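Local atomic coordinates of heme peroxidase (Bacteroides thetaiotaomicron, PDB entry 2GVK), a protein that probably acts as a heme-dependent dye-decolorizing peroxidase, using hydrogen peroxide to oxidise dyes and other substrates. Residues V45-I53 / Q64-G72; E161-F172 / D240-N248. All blocks are in the same frame, centred on the assembly; numbering follows the deposited sequence. Where two conformers were deposited one is given.

Contact 1. Residues V45-I53 / Q64-G72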
# COMPACT_ATOMS: atom_id res chain seq x y z
N VAL A 45 3.83 -24.84 24.81
CA VAL A 45 4.13 -23.63 24.04
C VAL A 45 5.43 -23.83 23.22
O VAL A 45 5.47 -23.52 22.04
CB VAL A 45 4.24 -22.38 24.93
CG1 VAL A 45 4.74 -21.19 24.13
CG2 VAL A 45 2.91 -22.05 25.56
N CYS A 46 6.47 -24.39 23.85
CA CYS A 46 7.72 -24.68 23.13
C CYS A 46 7.45 -25.54 21.90
O CYS A 46 7.97 -25.26 20.80
CB CYS A 46 8.73 -25.40 24.03
SG CYS A 46 9.36 -24.45 25.39
N ALA A 47 6.67 -26.60 22.09
CA ALA A 47 6.39 -27.55 21.03
C ALA A 47 5.61 -26.92 19.88
O ALA A 47 5.78 -27.33 18.72
CB ALA A 47 5.62 -28.73 21.59
N ASN A 48 4.76 -25.95 20.19
CA ASN A 48 3.84 -25.40 19.22
C ASN A 48 4.20 -24.00 18.74
O ASN A 48 3.46 -23.40 17.93
CB ASN A 48 2.44 -25.42 19.81
CG ASN A 48 1.89 -26.81 19.91
OD1 ASN A 48 1.74 -27.50 18.89
ND2 ASN A 48 1.65 -27.26 21.13
N PHE A 49 5.33 -23.50 19.20
CA PHE A 49 5.72 -22.09 18.95
C PHE A 49 5.90 -21.78 17.47
O PHE A 49 5.32 -20.82 16.96
CB PHE A 49 6.99 -21.76 19.71
CG PHE A 49 7.30 -20.27 19.77
CD1 PHE A 49 6.50 -19.41 20.50
CD2 PHE A 49 8.39 -19.76 19.12
CE1 PHE A 49 6.80 -18.06 20.58
CE2 PHE A 49 8.69 -18.43 19.21
CZ PHE A 49 7.88 -17.57 19.92
N SER A 50 6.68 -22.60 16.76
CA SER A 50 6.90 -22.35 15.34
C SER A 50 5.58 -22.54 14.54
O SER A 50 5.35 -21.83 13.59
CB SER A 50 8.02 -23.24 14.79
OG SER A 50 7.67 -24.60 14.87
N ALA A 51 4.71 -23.45 14.99
CA ALA A 51 3.37 -23.62 14.39
C ALA A 51 2.51 -22.35 14.55
O ALA A 51 1.76 -21.97 13.64
CB ALA A 51 2.66 -24.81 14.99
N MSE A 52 2.57 -21.73 15.73
CA MSE A 52 1.82 -20.52 15.98
C MSE A 52 2.31 -19.39 15.06
O MSE A 52 1.50 -18.61 14.53
CB MSE A 52 1.94 -20.10 17.43
CG MSE A 52 1.25 -21.05 18.41
SE MSE A 52 1.60 -20.56 20.27
CE MSE A 52 0.75 -18.77 20.24
N ILE A 53 3.63 -19.31 14.86
CA ILE A 53 4.20 -18.33 13.95
C ILE A 53 3.81 -18.66 12.51
O ILE A 53 3.42 -17.75 11.75
CB ILE A 53 5.74 -18.26 14.09
CG1 ILE A 53 6.10 -17.75 15.50
CG2 ILE A 53 6.35 -17.37 13.00
CD1 ILE A 53 7.56 -17.91 15.86
N GLN A 64 4.37 -8.89 8.44
CA GLN A 64 5.66 -8.95 9.12
C GLN A 64 5.55 -9.45 10.56
O GLN A 64 6.21 -8.93 11.46
CB GLN A 64 6.33 -7.58 9.08
CG GLN A 64 6.39 -7.00 7.69
CD GLN A 64 7.28 -5.77 7.59
OE1 GLN A 64 7.26 -4.89 8.47
NE2 GLN A 64 8.00 -5.66 6.48
N PHE A 65 4.79 -10.50 10.77
CA PHE A 65 4.60 -11.02 12.09
C PHE A 65 5.84 -11.74 12.59
O PHE A 65 6.40 -12.59 11.89
CB PHE A 65 3.43 -11.98 12.16
CG PHE A 65 3.19 -12.49 13.52
CD1 PHE A 65 2.51 -11.70 14.44
CD2 PHE A 65 3.83 -13.64 13.97
CE1 PHE A 65 2.43 -12.07 15.78
CE2 PHE A 65 3.78 -13.99 15.29
CZ PHE A 65 3.07 -13.20 16.21
N SER A 66 6.18 -11.50 13.85
CA SER A 66 7.28 -12.18 14.47
C SER A 66 7.06 -12.29 15.99
O SER A 66 6.47 -11.41 16.60
CB SER A 66 8.56 -11.42 14.20
OG SER A 66 9.65 -12.04 14.78
N CYS A 67 7.55 -13.38 16.58
CA CYS A 67 7.60 -13.54 18.01
C CYS A 67 8.87 -14.30 18.36
O CYS A 67 9.24 -15.25 17.67
CB CYS A 67 6.39 -14.29 18.57
SG CYS A 67 6.29 -14.26 20.38
N THR A 68 9.54 -13.86 19.40
CA THR A 68 10.65 -14.62 19.98
C THR A 68 10.31 -14.99 21.41
O THR A 68 9.54 -14.27 22.10
CB THR A 68 11.95 -13.83 19.95
OG1 THR A 68 11.83 -12.70 20.78
CG2 THR A 68 12.28 -13.40 18.58
N MSE A 69 10.85 -16.13 21.86
CA MSE A 69 10.61 -16.68 23.17
C MSE A 69 11.94 -16.97 23.83
O MSE A 69 12.78 -17.66 23.26
CB MSE A 69 9.83 -17.98 23.03
CG MSE A 69 9.51 -18.67 24.34
SE MSE A 69 8.57 -20.36 24.04
CE MSE A 69 8.15 -20.76 25.89
N GLY A 70 12.11 -16.46 25.05
CA GLY A 70 13.34 -16.66 25.79
C GLY A 70 13.09 -17.10 27.21
O GLY A 70 12.01 -16.89 27.77
N PHE A 71 14.14 -17.66 27.81
CA PHE A 71 14.09 -18.21 29.17
C PHE A 71 15.11 -17.56 30.09
O PHE A 71 16.28 -17.44 29.73
CB PHE A 71 14.35 -19.73 29.14
CG PHE A 71 13.44 -20.47 28.22
CD1 PHE A 71 13.70 -20.54 26.88
CD2 PHE A 71 12.28 -21.04 28.70
CE1 PHE A 71 12.82 -21.17 26.01
CE2 PHE A 71 11.39 -21.71 27.81
CZ PHE A 71 11.68 -21.76 26.49
N GLY A 72 14.69 -17.26 31.32
CA GLY A 72 15.58 -16.76 32.35
C GLY A 72 16.52 -17.85 32.85
O GLY A 72 16.29 -19.03 32.63
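M69, a selenomethionine, lies over one face of the F49 ring: its CB sits 3.7 Å above the ring plane, displaced toward the rim, and its SE follows on the same face, 4.5 Å from the F49 centroid. C67 comes to the same ring from the edge, its SG 3.7 Å from F49 CZ. Two further rings are met edge-on, F71 by C46, whose SG stands 3.7 Å from F71 CZ, and F65 by I53 CG1, in a looser touch. The reach of F49 toward the strand follows from its first torsion: with CG anti to the backbone N (chi1 -167°), CZ leads, and it ends 3.5 Å from C67 O. The M69 chain rises fully extended to meet the helix, so that its CE lies 3.9 Å from both V45 CG1 and C46 SG. These contacts set helix 38-59 on the sheet of a ferredoxin-like domain, where strand 24-32, the helix and strand 66-72 form a split beta-alpha-beta unit with strand 109-115 inserted between its strands. Helix and strand segments run almost antiparallel, at 166°, with axes 9.3 Å apart. Alternation along the strand does the sorting: C67 and M69 turn to the helix, whereas S66 and T68 turn to the other side of the sheet, where T68 OG1 is hydrogen-bonded to Y266 OH. No hydrogen bond crosses between the segments, so nonpolar and sulfur-aromatic contacts join them. Around the flanks, L312 of helix 309-315 touches C46 and F49, while F124 of helix 118-131 packs on F65 and C67.

Contact 2. Residues E161-F172 / D240-N248. With EDO (1,2-ethanediol), chain K; EDO (1,2-ethanediol), chain H.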
# COMPACT_ATOMS: atom_id res chain seq x y z
N GLU A 161 23.06 2.17 14.01
CA GLU A 161 24.30 1.49 14.33
C GLU A 161 24.18 -0.06 14.30
O GLU A 161 25.17 -0.78 14.36
CB GLU A 161 24.77 1.94 15.72
CG GLU A 161 24.10 1.18 16.94
CD GLU A 161 22.58 1.48 17.15
OE1 GLU A 161 22.04 2.47 16.59
OE2 GLU A 161 21.94 0.71 17.91
N ASN A 162 22.95 -0.56 14.22
CA ASN A 162 22.75 -2.02 14.15
C ASN A 162 23.47 -2.57 12.93
O ASN A 162 23.42 -1.97 11.86
CB ASN A 162 21.28 -2.37 14.06
CG ASN A 162 20.59 -2.37 15.43
OD1 ASN A 162 21.21 -2.60 16.46
ND2 ASN A 162 19.30 -2.19 15.42
N PRO A 163 24.13 -3.71 13.08
CA PRO A 163 24.84 -4.28 11.93
C PRO A 163 23.91 -4.57 10.75
O PRO A 163 22.87 -5.23 10.90
CB PRO A 163 25.46 -5.59 12.49
CG PRO A 163 24.71 -5.88 13.76
CD PRO A 163 24.27 -4.54 14.30
N ALA A 164 24.27 -4.04 9.60
CA ALA A 164 23.47 -4.16 8.40
C ALA A 164 24.27 -3.63 7.24
O ALA A 164 25.26 -2.98 7.43
CB ALA A 164 22.16 -3.36 8.55
N VAL A 165 23.80 -3.94 6.02
CA VAL A 165 24.37 -3.41 4.73
C VAL A 165 25.72 -4.07 4.38
O VAL A 165 25.82 -4.78 3.38
CB VAL A 165 24.49 -1.86 4.72
CG1 VAL A 165 25.11 -1.38 3.44
CG2 VAL A 165 23.09 -1.22 4.92
N ASP A 166 26.75 -3.78 5.16
CA ASP A 166 28.06 -4.41 4.93
C ASP A 166 28.46 -5.34 6.07
O ASP A 166 29.62 -5.78 6.15
CB ASP A 166 29.13 -3.35 4.69
CG ASP A 166 29.30 -2.39 5.85
OD1 ASP A 166 28.58 -2.50 6.87
OD2 ASP A 166 30.19 -1.51 5.74
N GLU A 167 27.50 -5.67 6.90
CA GLU A 167 27.66 -6.66 7.94
C GLU A 167 26.36 -7.45 8.10
O GLU A 167 25.28 -6.92 7.87
CB GLU A 167 28.03 -6.00 9.25
CG GLU A 167 29.48 -5.55 9.31
CD GLU A 167 29.89 -5.07 10.69
OE1 GLU A 167 29.12 -4.27 11.30
OE2 GLU A 167 30.99 -5.49 11.16
N ASN A 168 26.49 -8.67 8.57
CA ASN A 168 25.35 -9.56 8.75
C ASN A 168 24.90 -9.55 10.19
O ASN A 168 25.63 -9.98 11.07
CB ASN A 168 25.74 -10.97 8.33
CG ASN A 168 24.72 -12.01 8.69
OD1 ASN A 168 23.55 -11.71 8.94
ND2 ASN A 168 25.13 -13.26 8.67
N PRO A 169 23.68 -9.08 10.45
CA PRO A 169 23.25 -8.97 11.85
C PRO A 169 23.20 -10.32 12.58
O PRO A 169 23.41 -10.35 13.78
CB PRO A 169 21.85 -8.37 11.75
CG PRO A 169 21.42 -8.61 10.33
CD PRO A 169 22.64 -8.63 9.51
N TYR A 170 22.97 -11.41 11.86
CA TYR A 170 22.97 -12.76 12.50
C TYR A 170 24.32 -13.11 13.10
O TYR A 170 24.40 -13.81 14.11
CB TYR A 170 22.54 -13.84 11.52
CG TYR A 170 21.10 -13.75 11.19
CD1 TYR A 170 20.15 -14.23 12.08
CD2 TYR A 170 20.67 -13.14 10.03
CE1 TYR A 170 18.83 -14.12 11.81
CE2 TYR A 170 19.34 -13.03 9.75
CZ TYR A 170 18.41 -13.53 10.63
OH TYR A 170 17.06 -13.43 10.35
N HIS A 171 25.40 -12.64 12.48
CA HIS A 171 26.70 -12.88 12.99
C HIS A 171 26.86 -12.32 14.41
O HIS A 171 27.60 -12.87 15.22
CB HIS A 171 27.75 -12.27 12.06
CG HIS A 171 29.13 -12.28 12.63
ND1 HIS A 171 29.87 -13.43 12.78
CD2 HIS A 171 29.91 -11.27 13.10
CE1 HIS A 171 31.04 -13.14 13.31
NE2 HIS A 171 31.09 -11.83 13.52
N PHE A 172 26.18 -11.23 14.69
CA PHE A 172 26.31 -10.54 15.97
C PHE A 172 25.23 -10.90 16.97
O PHE A 172 25.40 -10.67 18.16
CB PHE A 172 26.29 -9.02 15.74
CG PHE A 172 27.45 -8.54 14.95
CD1 PHE A 172 28.67 -8.32 15.56
CD2 PHE A 172 27.35 -8.40 13.58
CE1 PHE A 172 29.75 -7.92 14.82
CE2 PHE A 172 28.43 -8.01 12.83
CZ PHE A 172 29.62 -7.74 13.45
N ASP A 240 36.09 -2.80 18.50
CA ASP A 240 36.64 -4.14 18.09
C ASP A 240 35.61 -5.00 17.34
O ASP A 240 35.69 -6.23 17.36
CB ASP A 240 37.17 -4.91 19.32
CG ASP A 240 38.47 -4.29 19.89
OD1 ASP A 240 38.90 -3.19 19.39
OD2 ASP A 240 39.07 -4.91 20.83
N ASP A 241 34.70 -4.33 16.62
CA ASP A 241 33.64 -5.01 15.90
C ASP A 241 32.85 -5.99 16.82
O ASP A 241 32.54 -7.12 16.44
CB ASP A 241 34.19 -5.74 14.70
CG ASP A 241 33.14 -5.95 13.61
OD1 ASP A 241 32.21 -5.12 13.51
OD2 ASP A 241 33.25 -6.97 12.86
N LEU A 242 32.62 -5.56 18.05
CA LEU A 242 31.76 -6.27 18.96
C LEU A 242 30.44 -5.51 19.01
O LEU A 242 30.40 -4.35 19.39
CB LEU A 242 32.38 -6.33 20.33
CG LEU A 242 33.68 -7.12 20.42
CD1 LEU A 242 34.30 -6.94 21.77
CD2 LEU A 242 33.45 -8.58 20.13
N LYS A 243 29.37 -6.17 18.59
CA LYS A 243 28.09 -5.50 18.39
C LYS A 243 26.97 -6.38 18.78
O LYS A 243 27.10 -7.62 18.80
CB LYS A 243 27.92 -5.12 16.91
CG LYS A 243 29.05 -4.31 16.37
CD LYS A 243 28.79 -3.83 14.97
CE LYS A 243 29.92 -2.90 14.49
NZ LYS A 243 29.70 -2.39 13.13
N ILE A 244 25.83 -5.76 19.09
CA ILE A 244 24.60 -6.46 19.31
C ILE A 244 23.52 -5.86 18.39
O ILE A 244 23.76 -4.89 17.68
CB ILE A 244 24.16 -6.39 20.79
CG1 ILE A 244 23.65 -4.97 21.14
CG2 ILE A 244 25.31 -6.80 21.69
CD1 ILE A 244 23.10 -4.84 22.57
N VAL A 245 22.35 -6.49 18.39
CA VAL A 245 21.21 -6.01 17.60
C VAL A 245 20.18 -5.49 18.57
O VAL A 245 19.65 -6.23 19.36
CB VAL A 245 20.61 -7.13 16.75
CG1 VAL A 245 19.32 -6.66 16.05
CG2 VAL A 245 21.63 -7.62 15.75
N ARG A 246 19.91 -4.19 18.49
CA ARG A 246 19.16 -3.50 19.54
C ARG A 246 17.85 -2.94 19.00
O ARG A 246 17.80 -2.44 17.87
CB ARG A 246 20.00 -2.38 20.15
CG ARG A 246 21.32 -2.85 20.76
CD ARG A 246 22.09 -1.76 21.49
NE ARG A 246 23.09 -1.13 20.64
CZ ARG A 246 23.60 0.07 20.85
NH1 ARG A 246 23.21 0.79 21.90
NH2 ARG A 246 24.51 0.57 20.02
N ALA A 247 16.81 -2.97 19.82
CA ALA A 247 15.77 -1.94 19.77
C ALA A 247 15.77 -1.01 20.99
O ALA A 247 16.23 -1.38 22.07
CB ALA A 247 14.40 -2.57 19.58
N ASN A 248 15.26 0.20 20.79
CA ASN A 248 14.82 1.05 21.88
C ASN A 248 13.39 1.55 21.64
O ASN A 248 13.19 2.70 21.21
CB ASN A 248 15.77 2.24 22.03
CG ASN A 248 17.10 1.84 22.64
OD1 ASN A 248 17.27 1.84 23.85
ND2 ASN A 248 18.06 1.50 21.79
C1 EDO K . 30.93 -10.60 17.96
O1 EDO K . 31.52 -11.41 19.01
C2 EDO K . 30.63 -11.45 16.74
O2 EDO K . 29.55 -12.34 17.02
C1 EDO H . 21.56 0.66 25.44
O1 EDO H . 21.12 0.12 26.72
C2 EDO H . 20.46 1.53 24.79
O2 EDO H . 20.65 1.59 23.33
O HOH W 1 27.23 -1.03 12.25
O HOH W 2 19.71 1.28 18.86
O HOH W 3 23.57 -2.06 17.97
O HOH W 4 27.45 -10.14 20.18
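N162 OD1 takes a hydrogen bond from R246 N (2.9 Å) and has a water 2.9 Å away, itself a hydrogen-bond acceptor for R246 NE and close to I244 O as well. The other arm of the same amide, N162 ND2, donates to R246 O in a nearly straight bond (175°) that uses a lone pair in the carbonyl plane. One side chain thus takes both backbone groups of one strand residue, much as a neighbouring strand would. With an alanine here, R246 N and O would probably both lose this partner, leaving the loop held less firmly to the strand at this point.

Beyond the amide, in one of its two conformers, E161 OE2 rests over one face of the R246 guanidinium, 3.3 Å from R246 NH2, a less certain contact through charge alone because no N-H points at it. R246 and N248 probably correspond to the distal heme-pocket arginine and asparagine of related DyP enzymes; N248 ND2, and more weakly R246 NH1, donate to one ethanediol, probably from the crystallisation liquor, and N248 also bonds D158.

At the opposite end K243 NZ forms a salt bridge with E167 OE1 at 2.7 Å, on the syn side of the carboxylate, within a network that includes D241. E167 OE2 lies 2.7 Å from D241 OD1 with the two carboxylates nearly coplanar, an approach that probably means a proton is held there. K243 CD lies toward the rim of one F172 face and H171 CD2 over the centre of the other, with D241 O at the edge.

Strand 245-253, outermost in the sheet of this chain, pairs with strand 258-267, while I244 and R246 pack against helix 270-281 and V245 on P169, near the start of the short helix 169-173.

In the fold
Contacts 1 and 2 are built on one antiparallel sheet but at separate places, their centres about 23 Å apart and their nearest atoms about 9 Å. Strands 296-306, 186-195 and 258-267 lie between them, and Y266 offers a short route: its hydroxyl meets T68 of contact 1, its backbone V245 of contact 2. One lies in the N-terminal and the other in the C-terminal DyP-type region. Contact 2 borders the probable distal heme pocket, though no heme is modelled, whereas contact 1 joins a covering helix to the sheet. Between subunits the two regions do meet, since S50 is hydrogen-bonded to D166 of a neighbouring subunit.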